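Local atomic coordinates of Thg1-like uncharacterized protein (Bacillus thuringiensis, PDB entry 4KGM), a protein that probably adds nucleotides to the 5' end of tRNA, as Thg1-like polymerases do, and binds ATP with two magnesium ions. Residues F53-A67 with V70-T82. Residues are numbered along the deposited sequence; the frame is centred on the assembly and turned at random.
Sequences FWETCKYLAQNIMGA and VYHQSDEISILIT. With MG (magnesium ion), chain G; MG (magnesium ion), chain H; ATP (adenosine-5'-triphosphate), chain E.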
ATOM      1  N   PHE A  53      -1.562  29.361 -13.961  1.00 35.74           N
ATOM      2  CA  PHE A  53      -0.967  28.382 -13.061  1.00 38.65           C
ATOM      3  C   PHE A  53      -0.539  29.051 -11.763  1.00 42.51           C
ATOM      4  O   PHE A  53      -0.654  28.469 -10.684  1.00 37.76           O
ATOM      5  CB  PHE A  53       0.240  27.706 -13.712  1.00 31.94           C
ATOM      6  CG  PHE A  53      -0.113  26.532 -14.581  1.00 38.04           C
ATOM      7  CD1 PHE A  53      -0.456  25.314 -14.017  1.00 31.26           C
ATOM      8  CD2 PHE A  53      -0.090  26.641 -15.962  1.00 37.90           C
ATOM      9  CE1 PHE A  53      -0.779  24.233 -14.811  1.00 36.32           C
ATOM     10  CE2 PHE A  53      -0.411  25.561 -16.762  1.00 31.52           C
ATOM     11  CZ  PHE A  53      -0.757  24.356 -16.186  1.00 36.87           C
ATOM     12  N   TRP A  54      -0.045  30.280 -11.874  1.00 41.08           N
ATOM     13  CA  TRP A  54       0.433  31.017 -10.711  1.00 46.16           C
ATOM     14  C   TRP A  54      -0.713  31.343  -9.758  1.00 40.93           C
ATOM     15  O   TRP A  54      -0.546  31.311  -8.541  1.00 39.66           O
ATOM     16  CB  TRP A  54       1.160  32.292 -11.141  1.00 43.91           C
ATOM     17  CG  TRP A  54       2.352  32.029 -12.010  1.00 43.85           C
ATOM     18  CD1 TRP A  54       2.963  30.828 -12.223  1.00 40.47           C
ATOM     19  CD2 TRP A  54       3.071  32.989 -12.797  1.00 49.26           C
ATOM     20  NE1 TRP A  54       4.018  30.980 -13.090  1.00 48.58           N
ATOM     21  CE2 TRP A  54       4.106  32.297 -13.455  1.00 53.93           C
ATOM     22  CE3 TRP A  54       2.940  34.365 -13.004  1.00 49.33           C
ATOM     23  CZ2 TRP A  54       5.006  32.935 -14.307  1.00 54.19           C
ATOM     24  CZ3 TRP A  54       3.836  34.997 -13.850  1.00 45.66           C
ATOM     25  CH2 TRP A  54       4.854  34.282 -14.490  1.00 48.24           C
ATOM     26  N   GLU A  55      -1.877  31.654 -10.320  1.00 42.00           N
ATOM     27  CA  GLU A  55      -3.066  31.896  -9.513  1.00 42.13           C
ATOM     28  C   GLU A  55      -3.568  30.585  -8.924  1.00 38.95           C
ATOM     29  O   GLU A  55      -4.125  30.555  -7.828  1.00 37.73           O
ATOM     30  CB  GLU A  55      -4.163  32.561 -10.344  1.00 38.80           C
ATOM     31  CG  GLU A  55      -3.884  34.014 -10.672  1.00 43.56           C
ATOM     32  CD  GLU A  55      -3.717  34.865  -9.427  1.00 51.24           C
ATOM     33  OE1 GLU A  55      -4.672  34.940  -8.624  1.00 55.66           O
ATOM     34  OE2 GLU A  55      -2.628  35.451  -9.246  1.00 45.52           O
ATOM     35  N   THR A  56      -3.365  29.501  -9.665  1.00 39.53           N
ATOM     36  CA  THR A  56      -3.711  28.173  -9.185  1.00 38.01           C
ATOM     37  C   THR A  56      -2.797  27.797  -8.024  1.00 39.99           C
ATOM     38  O   THR A  56      -3.253  27.290  -6.998  1.00 32.16           O
ATOM     39  CB  THR A  56      -3.589  27.123 -10.304  1.00 34.88           C
ATOM     40  OG1 THR A  56      -4.502  27.443 -11.361  1.00 34.97           O
ATOM     41  CG2 THR A  56      -3.907  25.735  -9.776  1.00 33.29           C
ATOM     42  N   CYS A  57      -1.507  28.071  -8.192  1.00 37.04           N
ATOM     43  CA  CYS A  57      -0.512  27.794  -7.162  1.00 36.21           C
ATOM     44  C   CYS A  57      -0.811  28.518  -5.855  1.00 33.91           C
ATOM     45  O   CYS A  57      -0.580  27.979  -4.775  1.00 36.99           O
ATOM     46  CB  CYS A  57       0.883  28.174  -7.653  1.00 30.44           C
ATOM     47  SG  CYS A  57       1.564  27.064  -8.896  1.00 36.45           S
ATOM     48  N   LYS A  58      -1.316  29.742  -5.958  1.00 34.40           N
ATOM     49  CA  LYS A  58      -1.697  30.506  -4.776  1.00 37.88           C
ATOM     50  C   LYS A  58      -2.887  29.845  -4.099  1.00 36.27           C
ATOM     51  O   LYS A  58      -2.885  29.628  -2.888  1.00 36.50           O
ATOM     52  CB  LYS A  58      -2.050  31.947  -5.148  1.00 40.74           C
ATOM     53  CG  LYS A  58      -0.887  32.777  -5.674  1.00 43.98           C
ATOM     54  CD  LYS A  58      -1.336  34.200  -5.972  1.00 46.83           C
ATOM     55  CE  LYS A  58      -0.187  35.068  -6.451  1.00 48.15           C
ATOM     56  NZ  LYS A  58      -0.620  36.478  -6.669  1.00 49.37           N
ATOM     57  N   TYR A  59      -3.898  29.526  -4.901  1.00 33.41           N
ATOM     58  CA  TYR A  59      -5.127  28.903  -4.421  1.00 32.52           C
ATOM     59  C   TYR A  59      -4.850  27.595  -3.682  1.00 34.83           C
ATOM     60  O   TYR A  59      -5.512  27.278  -2.695  1.00 29.03           O
ATOM     61  CB  TYR A  59      -6.070  28.657  -5.600  1.00 27.37           C
ATOM     62  CG  TYR A  59      -7.421  28.086  -5.233  1.00 28.13           C
ATOM     63  CD1 TYR A  59      -8.363  28.853  -4.562  1.00 21.88           C
ATOM     64  CD2 TYR A  59      -7.761  26.784  -5.579  1.00 26.91           C
ATOM     65  CE1 TYR A  59      -9.602  28.335  -4.234  1.00 24.20           C
ATOM     66  CE2 TYR A  59      -8.999  26.257  -5.255  1.00 22.78           C
ATOM     67  CZ  TYR A  59      -9.915  27.036  -4.584  1.00 25.02           C
ATOM     68  OH  TYR A  59     -11.148  26.515  -4.262  1.00 31.98           O
ATOM     69  N   LEU A  60      -3.864  26.845  -4.165  1.00 30.95           N
ATOM     70  CA  LEU A  60      -3.483  25.579  -3.548  1.00 33.02           C
ATOM     71  C   LEU A  60      -2.831  25.800  -2.187  1.00 35.11           C
ATOM     72  O   LEU A  60      -3.205  25.170  -1.199  1.00 30.19           O
ATOM     73  CB  LEU A  60      -2.534  24.801  -4.463  1.00 30.48           C
ATOM     74  CG  LEU A  60      -3.153  24.171  -5.712  1.00 30.74           C
ATOM     75  CD1 LEU A  60      -2.071  23.713  -6.674  1.00 31.62           C
ATOM     76  CD2 LEU A  60      -4.053  23.009  -5.329  1.00 27.08           C
ATOM     77  N   ALA A  61      -1.858  26.704  -2.146  1.00 29.62           N
ATOM     78  CA  ALA A  61      -1.114  26.977  -0.923  1.00 27.04           C
ATOM     79  C   ALA A  61      -2.008  27.556   0.168  1.00 32.83           C
ATOM     80  O   ALA A  61      -1.773  27.336   1.355  1.00 33.08           O
ATOM     81  CB  ALA A  61       0.048  27.912  -1.212  1.00 32.58           C
ATOM     82  N   GLN A  62      -3.036  28.292  -0.244  1.00 32.53           N
ATOM     83  CA  GLN A  62      -3.964  28.917   0.693  1.00 31.89           C
ATOM     84  C   GLN A  62      -4.902  27.904   1.343  1.00 34.54           C
ATOM     85  O   GLN A  62      -5.416  28.140   2.435  1.00 30.11           O
ATOM     86  CB  GLN A  62      -4.794  29.992  -0.016  1.00 33.29           C
ATOM     87  CG  GLN A  62      -4.014  31.239  -0.393  1.00 46.28           C
ATOM     88  CD  GLN A  62      -4.733  32.093  -1.425  1.00 47.51           C
ATOM     89  OE1 GLN A  62      -5.503  31.587  -2.244  1.00 40.96           O
ATOM     90  NE2 GLN A  62      -4.482  33.397  -1.388  1.00 48.39           N
ATOM     91  N   ASN A  63      -5.126  26.780   0.670  1.00 33.28           N
ATOM     92  CA  ASN A  63      -6.127  25.818   1.121  1.00 32.37           C
ATOM     93  C   ASN A  63      -5.577  24.472   1.588  1.00 27.16           C
ATOM     94  O   ASN A  63      -6.344  23.584   1.958  1.00 30.27           O
ATOM     95  CB  ASN A  63      -7.187  25.601   0.037  1.00 33.43           C
ATOM     96  CG  ASN A  63      -8.146  26.771  -0.082  1.00 38.73           C
ATOM     97  OD1 ASN A  63      -9.177  26.815   0.592  1.00 34.87           O
ATOM     98  ND2 ASN A  63      -7.811  27.727  -0.943  1.00 31.11           N
ATOM     99  N   ILE A  64      -4.258  24.322   1.570  1.00 26.59           N
ATOM    100  CA  ILE A  64      -3.635  23.067   1.980  1.00 24.41           C
ATOM    101  C   ILE A  64      -2.934  23.197   3.329  1.00 25.78           C
ATOM    102  O   ILE A  64      -2.005  23.992   3.484  1.00 24.06           O
ATOM    103  CB  ILE A  64      -2.640  22.555   0.921  1.00 26.87           C
ATOM    104  CG1 ILE A  64      -3.387  22.143  -0.350  1.00 26.83           C
ATOM    105  CG2 ILE A  64      -1.848  21.380   1.462  1.00 24.81           C
ATOM    106  CD1 ILE A  64      -2.481  21.702  -1.478  1.00 28.16           C
ATOM    107  N   MET A  65      -3.391  22.415   4.303  1.00 22.49           N
ATOM    108  CA  MET A  65      -2.823  22.439   5.648  1.00 24.96           C
ATOM    109  C   MET A  65      -1.357  22.012   5.642  1.00 23.61           C
ATOM    110  O   MET A  65      -1.023  20.917   5.191  1.00 23.22           O
ATOM    111  CB  MET A  65      -3.628  21.533   6.585  1.00 22.59           C
ATOM    112  CG  MET A  65      -3.093  21.477   8.009  1.00 30.05           C
ATOM    113  SD  MET A  65      -4.025  20.351   9.077  1.00 39.38           S
ATOM    114  CE  MET A  65      -5.697  20.937   8.809  1.00 28.25           C
ATOM    115  N   GLY A  66      -0.490  22.889   6.136  1.00 21.97           N
ATOM    116  CA  GLY A  66       0.930  22.597   6.222  1.00 24.30           C
ATOM    117  C   GLY A  66       1.729  22.974   4.987  1.00 27.47           C
ATOM    118  O   GLY A  66       2.924  22.688   4.910  1.00 29.49           O
ATOM    119  N   ALA A  67       1.078  23.614   4.019  1.00 28.75           N
ATOM    120  CA  ALA A  67       1.749  24.020   2.784  1.00 27.42           C
ATOM    121  C   ALA A  67       2.817  25.079   3.049  1.00 25.05           C
ATOM    122  O   ALA A  67       2.545  26.116   3.652  1.00 27.49           O
ATOM    123  CB  ALA A  67       0.740  24.523   1.764  1.00 28.44           C
ATOM    124  N   VAL A  70       5.345  26.144  -3.037  1.00 35.21           N
ATOM    125  CA  VAL A  70       4.836  25.601  -4.288  1.00 34.05           C
ATOM    126  C   VAL A  70       5.801  25.947  -5.414  1.00 34.11           C
ATOM    127  O   VAL A  70       6.325  27.055  -5.466  1.00 40.01           O
ATOM    128  CB  VAL A  70       3.449  26.168  -4.625  1.00 35.55           C
ATOM    129  CG1 VAL A  70       2.884  25.481  -5.857  1.00 24.72           C
ATOM    130  CG2 VAL A  70       2.505  26.006  -3.439  1.00 33.30           C
ATOM    131  N   TYR A  71       6.044  24.995  -6.308  1.00 32.17           N
ATOM    132  CA  TYR A  71       6.920  25.231  -7.448  1.00 36.07           C
ATOM    133  C   TYR A  71       6.214  24.938  -8.768  1.00 39.56           C
ATOM    134  O   TYR A  71       5.688  23.843  -8.969  1.00 38.22           O
ATOM    135  CB  TYR A  71       8.190  24.385  -7.337  1.00 35.77           C
ATOM    136  CG  TYR A  71       9.063  24.442  -8.568  1.00 42.44           C
ATOM    137  CD1 TYR A  71       9.883  25.538  -8.812  1.00 40.73           C
ATOM    138  CD2 TYR A  71       9.070  23.402  -9.489  1.00 41.05           C
ATOM    139  CE1 TYR A  71      10.683  25.596  -9.938  1.00 40.50           C
ATOM    140  CE2 TYR A  71       9.865  23.451 -10.616  1.00 39.09           C
ATOM    141  CZ  TYR A  71      10.671  24.550 -10.835  1.00 42.07           C
ATOM    142  OH  TYR A  71      11.466  24.602 -11.958  1.00 38.71           O
ATOM    143  N   HIS A  72       6.209  25.919  -9.667  1.00 36.27           N
ATOM    144  CA  HIS A  72       5.602  25.728 -10.980  1.00 33.47           C
ATOM    145  C   HIS A  72       6.620  25.648 -12.110  1.00 37.73           C
ATOM    146  O   HIS A  72       7.638  26.341 -12.105  1.00 40.55           O
ATOM    147  CB  HIS A  72       4.588  26.827 -11.297  1.00 33.96           C
ATOM    148  CG  HIS A  72       4.092  26.784 -12.710  1.00 43.12           C
ATOM    149  ND1 HIS A  72       4.523  27.665 -13.679  1.00 40.21           N
ATOM    150  CD2 HIS A  72       3.228  25.942 -13.326  1.00 38.94           C
ATOM    151  CE1 HIS A  72       3.931  27.380 -14.825  1.00 40.81           C
ATOM    152  NE2 HIS A  72       3.142  26.337 -14.639  1.00 39.49           N
ATOM    153  N   GLN A  73       6.319  24.791 -13.078  1.00 33.43           N
ATOM    154  CA  GLN A  73       7.089  24.673 -14.306  1.00 35.49           C
ATOM    155  C   GLN A  73       6.242  23.927 -15.330  1.00 35.93           C
ATOM    156  O   GLN A  73       5.653  22.895 -15.011  1.00 32.20           O
ATOM    157  CB  GLN A  73       8.403  23.934 -14.052  1.00 36.68           C
ATOM    158  CG  GLN A  73       8.953  23.222 -15.272  1.00 38.46           C
ATOM    159  CD  GLN A  73       8.707  21.729 -15.231  1.00 36.83           C
ATOM    160  OE1 GLN A  73       8.037  21.174 -16.100  1.00 39.26           O
ATOM    161  NE2 GLN A  73       9.257  21.068 -14.219  1.00 39.32           N
ATOM    162  N   SER A  74       6.176  24.460 -16.548  1.00 31.22           N
ATOM    163  CA  SER A  74       5.346  23.886 -17.607  1.00 31.09           C
ATOM    164  C   SER A  74       3.903  23.686 -17.146  1.00 33.59           C
ATOM    165  O   SER A  74       3.224  24.640 -16.765  1.00 36.07           O
ATOM    166  CB  SER A  74       5.930  22.558 -18.099  1.00 32.28           C
ATOM    167  OG  SER A  74       7.292  22.697 -18.459  1.00 38.28           O
ATOM    168  N   ASP A  75       3.447  22.438 -17.167  1.00 33.24           N
ATOM    169  CA  ASP A  75       2.081  22.118 -16.766  1.00 42.13           C
ATOM    170  C   ASP A  75       2.042  21.334 -15.456  1.00 39.60           C
ATOM    171  O   ASP A  75       1.054  20.664 -15.157  1.00 40.55           O
ATOM    172  CB  ASP A  75       1.376  21.321 -17.864  1.00 36.13           C
ATOM    173  CG  ASP A  75       1.972  19.940 -18.053  1.00 41.04           C
ATOM    174  OD1 ASP A  75       3.186  19.778 -17.808  1.00 38.94           O
ATOM    175  OD2 ASP A  75       1.224  19.018 -18.443  1.00 41.80           O
ATOM    176  N   GLU A  76       3.116  21.417 -14.678  1.00 32.85           N
ATOM    177  CA  GLU A  76       3.185  20.680 -13.424  1.00 31.35           C
ATOM    178  C   GLU A  76       3.280  21.605 -12.214  1.00 36.17           C
ATOM    179  O   GLU A  76       3.809  22.714 -12.302  1.00 34.41           O
ATOM    180  CB  GLU A  76       4.354  19.693 -13.429  1.00 31.00           C
ATOM    181  CG  GLU A  76       5.696  20.319 -13.105  1.00 32.98           C
ATOM    182  CD  GLU A  76       6.785  19.289 -12.914  1.00 37.06           C
ATOM    183  OE1 GLU A  76       6.698  18.207 -13.533  1.00 35.82           O
ATOM    184  OE2 GLU A  76       7.722  19.557 -12.136  1.00 35.09           O
ATOM    185  N   ILE A  77       2.751  21.137 -11.087  1.00 30.98           N
ATOM    186  CA  ILE A  77       2.770  21.899  -9.845  1.00 33.62           C
ATOM    187  C   ILE A  77       3.191  21.010  -8.676  1.00 35.97           C
ATOM    188  O   ILE A  77       2.479  20.074  -8.312  1.00 33.95           O
ATOM    189  CB  ILE A  77       1.387  22.504  -9.532  1.00 33.47           C
ATOM    190  CG1 ILE A  77       0.985  23.519 -10.605  1.00 35.34           C
ATOM    191  CG2 ILE A  77       1.388  23.161  -8.165  1.00 24.04           C
ATOM    192  CD1 ILE A  77      -0.343  24.187 -10.337  1.00 27.14           C
ATOM    193  N   SER A  78       4.351  21.302  -8.097  1.00 30.19           N
ATOM    194  CA  SER A  78       4.830  20.568  -6.932  1.00 26.61           C
ATOM    195  C   SER A  78       4.579  21.365  -5.660  1.00 30.65           C
ATOM    196  O   SER A  78       4.841  22.566  -5.610  1.00 30.42           O
ATOM    197  CB  SER A  78       6.318  20.240  -7.062  1.00 24.95           C
ATOM    198  OG  SER A  78       6.543  19.262  -8.062  1.00 31.61           O
ATOM    199  N   ILE A  79       4.071  20.691  -4.633  1.00 25.56           N
ATOM    200  CA  ILE A  79       3.762  21.345  -3.367  1.00 27.84           C
ATOM    201  C   ILE A  79       4.463  20.656  -2.200  1.00 31.16           C
ATOM    202  O   ILE A  79       4.334  19.444  -2.016  1.00 28.02           O
ATOM    203  CB  ILE A  79       2.246  21.353  -3.104  1.00 26.64           C
ATOM    204  CG1 ILE A  79       1.501  21.922  -4.314  1.00 27.05           C
ATOM    205  CG2 ILE A  79       1.928  22.140  -1.838  1.00 24.67           C
ATOM    206  CD1 ILE A  79       0.010  21.682  -4.285  1.00 29.07           C
ATOM    207  N   LEU A  80       5.211  21.432  -1.419  1.00 27.07           N
ATOM    208  CA  LEU A  80       5.867  20.912  -0.224  1.00 25.71           C
ATOM    209  C   LEU A  80       4.983  21.096   1.000  1.00 25.55           C
ATOM    210  O   LEU A  80       4.642  22.221   1.369  1.00 24.81           O
ATOM    211  CB  LEU A  80       7.215  21.600   0.008  1.00 25.97           C
ATOM    212  CG  LEU A  80       7.832  21.383   1.394  1.00 24.33           C
ATOM    213  CD1 LEU A  80       8.160  19.915   1.630  1.00 26.71           C
ATOM    214  CD2 LEU A  80       9.066  22.246   1.588  1.00 22.83           C
ATOM    215  N   ILE A  81       4.618  19.983   1.628  1.00 23.32           N
ATOM    216  CA  ILE A  81       3.795  20.017   2.830  1.00 24.65           C
ATOM    217  C   ILE A  81       4.564  19.457   4.022  1.00 23.79           C
ATOM    218  O   ILE A  81       5.150  18.377   3.939  1.00 25.76           O
ATOM    219  CB  ILE A  81       2.502  19.202   2.651  1.00 21.33           C
ATOM    220  CG1 ILE A  81       1.828  19.548   1.322  1.00 20.20           C
ATOM    221  CG2 ILE A  81       1.554  19.446   3.811  1.00 22.43           C
ATOM    222  CD1 ILE A  81       0.607  18.708   1.026  1.00 19.44           C
ATOM    223  N   THR A  82       4.570  20.200   5.122  1.00 19.72           N
ATOM    224  CA  THR A  82       5.178  19.724   6.359  1.00 33.16           C
ATOM    225  C   THR A  82       4.120  19.645   7.450  1.00 26.79           C
ATOM    226  O   THR A  82       3.218  20.479   7.508  1.00 25.00           O
ATOM    227  CB  THR A  82       6.328  20.636   6.832  1.00 31.52           C
ATOM    228  OG1 THR A  82       5.810  21.928   7.174  1.00 30.31           O
ATOM    229  CG2 THR A  82       7.382  20.777   5.745  1.00 22.68           C
TER
HETATM  230 MG    MG G 303       0.955  16.907 -18.551  1.00 40.60          MG
HETATM  231 MG    MG H 304       4.022  17.588 -17.652  1.00 38.23          MG
HETATM  232  PG  ATP E 301       0.193  13.840 -20.199  0.50 60.38           P
HETATM  233  O1G ATP E 301       1.442  12.999 -20.327  0.50 49.52           O
HETATM  234  O2G ATP E 301      -1.100  13.063 -20.274  0.50 41.70           O
HETATM  235  O3G ATP E 301       0.244  14.833 -19.064  0.50 40.82           O
HETATM  236  PB  ATP E 301       1.005  16.111 -21.675  0.50 41.75           P
HETATM  237  O1B ATP E 301       0.556  17.053 -20.582  0.50 45.20           O
HETATM  238  O2B ATP E 301       0.914  16.564 -23.112  0.50 43.59           O
HETATM  239  O3B ATP E 301       0.193  14.725 -21.550  0.50 48.64           O
HETATM  240  PA  ATP E 301       3.583  16.745 -20.847  0.50 48.10           P
HETATM  241  O1A ATP E 301       4.981  16.207 -21.032  0.50 52.77           O
HETATM  242  O2A ATP E 301       3.110  17.190 -19.484  0.50 43.15           O
HETATM  243  O3A ATP E 301       2.531  15.669 -21.413  0.50 46.12           O
HETATM  244  O5' ATP E 301       3.343  17.959 -21.879  0.50 41.42           O
HETATM  245  C5' ATP E 301       3.324  19.312 -21.431  0.50 41.52           C
HETATM  246  C4' ATP E 301       2.920  20.213 -22.592  0.50 44.46           C
HETATM  247  O4' ATP E 301       2.439  21.473 -22.120  0.50 42.87           O
HETATM  248  C3' ATP E 301       4.092  20.498 -23.518  0.50 47.13           C
HETATM  249  O3' ATP E 301       3.889  19.845 -24.774  0.50 48.39           O
HETATM  250  C2' ATP E 301       4.107  22.002 -23.711  0.50 46.08           C
HETATM  251  O2' ATP E 301       4.066  22.324 -25.105  0.50 45.18           O
HETATM  252  C1' ATP E 301       2.856  22.509 -23.011  0.50 43.41           C
HETATM  253  N9  ATP E 301       3.132  23.768 -22.270  0.50 40.23           N
HETATM  254  C8  ATP E 301       3.614  23.862 -21.017  0.50 38.38           C
HETATM  255  N7  ATP E 301       3.748  25.159 -20.640  0.50 35.39           N
HETATM  256  C5  ATP E 301       3.342  25.924 -21.669  0.50 37.20           C
HETATM  257  C6  ATP E 301       3.223  27.376 -21.942  0.50 40.45           C
HETATM  258  N6  ATP E 301       3.574  28.296 -21.010  0.50 37.48           N
HETATM  259  N1  ATP E 301       2.751  27.751 -23.151  0.50 42.65           N
HETATM  260  C2  ATP E 301       2.399  26.849 -24.085  0.50 40.36           C
HETATM  261  N3  ATP E 301       2.481  25.518 -23.907  0.50 37.04           N
HETATM  262  C4  ATP E 301       2.937  25.002 -22.741  0.50 41.07           C
HETATM  263  O   HOH W   1       5.263  16.195 -17.031  1.00 39.12           O
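Gly66 O is gripped mainly by Thr82 N, at 3.0 Å. The N-H points almost straight at the oxygen (166°), although the donor lies tilted from the carbonyl plane. The CA-H of Ile81 adds a weaker contact to the same oxygen, and the amine of Lys68 a weak hydrogen bond. Gly66 lies in the type II turn from Ile64 to Ala67 that leads from the helix into the next strand. With no side chain, its CA can lie 3.4 Å from Thr82 O. Ala67, the last residue of the turn, pairs with Ile81 as an antiparallel non-hydrogen-bonded pair.

Helix 53-63 lies over one face of the hairpin formed by strands 67-73 and 76-81. Ile64 CG2 meets Ile81 CD1 at 3.7 Å, while Ile64 CD1 and Ile79 CD1 touch tip to tip. Leu60 CD1 touches Ile77 CG2 and Ile79 CD1. Cys57 SG touches Val70 CG1 on one strand and Ile77 CD1 on the other, both at 3.7 Å.

This helix and hairpin belong to the polymerase palm-like catalytic domain. The type II' turn of the hairpin carries Asp75, whose OD1 and OD2 each bind one of the two magnesium ions that hold the ATP phosphates. Asp30 contributes to both metal sites, and Gly31 O to the one bound by Asp75 OD2.

Just behind the turn, Phe53, Trp54 and His72 form an aromatic cluster. His72 has CG anti to its backbone N (chi1 171°), which brings its ring up beneath the helix. Phe53 CB sits over one face of that ring, 3.6 Å from its centroid. The two rings are near parallel (26°) but slid apart. The Trp54 ring meets His72 with its edge. His72 NE2 makes a weak, bent hydrogen bond to Ser74 O at 2.7 Å.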